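Local coordinates for protein adhesin competence repressor (Streptococcus pyogenes serotype M3, PDB 5JLU) that represses transcription in response to zinc, binding DNA as a MarR-type winged-helix regulator, at residues N13-N16 / T17-K21. Residues are numbered along the deposited sequence; the frame is centred on the assembly and turned at random.
Sequences NLVN and TILLK
The flat peptide groups of V15 and N16 each carry a leucine CG off one face at the oxygen, while the N-H of that same leucine lies slightly off the plane on the opposite side. L19 CG comes to 3.3 Å from V15 O, and L20 CG makes a tight approach of 3.0 Å to N16 O. With chi1 near -60°, CG of L20 stays beside its own backbone N and so leans back over the carbonyl one turn earlier. L14 O instead meets I18 CG1 at 3.7 Å. The N-H groups of I18, L19 and L20 bond to the carbonyls of L14, V15 and N16, the i to i+4 pattern that defines an alpha-helix. Apolar branches continue the ridges: V15 CG1 and L19 CD1 are 4.3 Å apart, and L14 CG meets I18 CD1 at a similar separation. The buried hydroxyl of T17 has no partner in the model, but the rotation of this side chain is doubtful. N16 packs on H45 of the second subunit and lies beside a bound zinc ion, but is not one of the zinc ligands H45, H111 and H115. Helix 7-23 thus belongs to the dimer interface: V15 packs on Y122 in helix 105-127 of that subunit, and I18 on L148 in its helix 131-149.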
loop_
_atom_site.group_PDB
_atom_site.type_symbol
_atom_site.label_atom_id
_atom_site.label_comp_id
_atom_site.label_asym_id
_atom_site.label_seq_id
_atom_site.Cartn_x
_atom_site.Cartn_y
_atom_site.Cartn_z
ATOM N N ASN A 13 8.846 -7.932 -0.564
ATOM C CA ASN A 13 8.298 -8.054 0.797
ATOM C C ASN A 13 8.062 -6.729 1.437
ATOM O O ASN A 13 7.096 -6.598 2.135
ATOM C CB ASN A 13 9.110 -8.959 1.713
ATOM C CG ASN A 13 9.152 -10.399 1.201
ATOM O OD1 ASN A 13 8.178 -10.901 0.659
ATOM N ND2 ASN A 13 10.277 -11.065 1.379
ATOM N N LEU A 14 8.879 -5.735 1.134
ATOM C CA LEU A 14 8.668 -4.404 1.681
ATOM C C LEU A 14 7.373 -3.851 1.134
ATOM O O LEU A 14 6.536 -3.408 1.873
ATOM C CB LEU A 14 9.846 -3.502 1.385
ATOM C CG LEU A 14 9.764 -2.071 1.912
ATOM C CD1 LEU A 14 9.688 -2.010 3.431
ATOM C CD2 LEU A 14 10.993 -1.348 1.417
ATOM N N VAL A 15 7.177 -3.926 -0.171
ATOM C CA VAL A 15 5.930 -3.479 -0.739
ATOM C C VAL A 15 4.675 -4.202 -0.128
ATOM O O VAL A 15 3.603 -3.571 0.130
ATOM C CB VAL A 15 6.040 -3.571 -2.269
ATOM C CG1 VAL A 15 4.738 -3.269 -2.988
ATOM C CG2 VAL A 15 7.104 -2.619 -2.770
ATOM N N ASN A 16 4.811 -5.513 0.118
ATOM C CA ASN A 16 3.699 -6.302 0.614
ATOM C C ASN A 16 3.359 -5.926 2.009
ATOM O O ASN A 16 2.138 -5.883 2.326
ATOM C CB ASN A 16 3.966 -7.851 0.546
ATOM C CG ASN A 16 3.988 -8.365 -0.890
ATOM O OD1 ASN A 16 3.498 -7.694 -1.832
ATOM N ND2 ASN A 16 4.574 -9.504 -1.082
ATOM N N THR A 17 4.389 -5.675 2.831
ATOM C CA THR A 17 4.144 -5.311 4.219
ATOM C C THR A 17 3.507 -3.931 4.277
ATOM O O THR A 17 2.527 -3.732 5.036
ATOM C CB THR A 17 5.339 -5.490 5.226
ATOM O OG1 THR A 17 5.882 -4.240 5.589
ATOM C CG2 THR A 17 6.346 -6.390 4.772
ATOM N N ILE A 18 3.889 -3.032 3.390
ATOM C CA ILE A 18 3.137 -1.740 3.303
ATOM C C ILE A 18 1.694 -1.980 2.937
ATOM O O ILE A 18 0.807 -1.434 3.557
ATOM C CB ILE A 18 3.775 -0.733 2.344
ATOM C CG1 ILE A 18 5.086 -0.197 2.955
ATOM C CG2 ILE A 18 2.833 0.440 1.998
ATOM C CD1 ILE A 18 6.017 0.325 1.900
ATOM N N LEU A 19 1.443 -2.776 1.917
ATOM C CA LEU A 19 0.048 -3.031 1.530
ATOM C C LEU A 19 -0.734 -3.742 2.674
ATOM O O LEU A 19 -1.853 -3.305 3.045
ATOM C CB LEU A 19 -0.020 -3.773 0.196
ATOM C CG LEU A 19 0.571 -3.044 -1.047
ATOM C CD1 LEU A 19 0.527 -3.881 -2.311
ATOM C CD2 LEU A 19 -0.210 -1.757 -1.295
ATOM N N LEU A 20 -0.132 -4.765 3.284
ATOM C CA LEU A 20 -0.819 -5.533 4.319
ATOM C C LEU A 20 -1.113 -4.786 5.607
ATOM O O LEU A 20 -2.144 -5.049 6.287
ATOM C CB LEU A 20 -0.066 -6.786 4.690
ATOM C CG LEU A 20 0.129 -7.742 3.506
ATOM C CD1 LEU A 20 1.095 -8.847 3.970
ATOM C CD2 LEU A 20 -1.149 -8.296 2.971
ATOM N N LYS A 21 -0.169 -3.944 6.008
ATOM C CA LYS A 21 -0.352 -3.086 7.173
ATOM C C LYS A 21 -1.460 -2.077 6.965
ATOM O O LYS A 21 -2.279 -1.932 7.822
ATOM C CB LYS A 21 0.937 -2.326 7.475
ATOM C CG LYS A 21 1.964 -3.211 8.102
ATOM C CD LYS A 21 1.709 -3.375 9.625
ATOM C CE LYS A 21 2.303 -4.674 10.173
ATOM N NZ LYS A 21 1.565 -5.885 9.713
#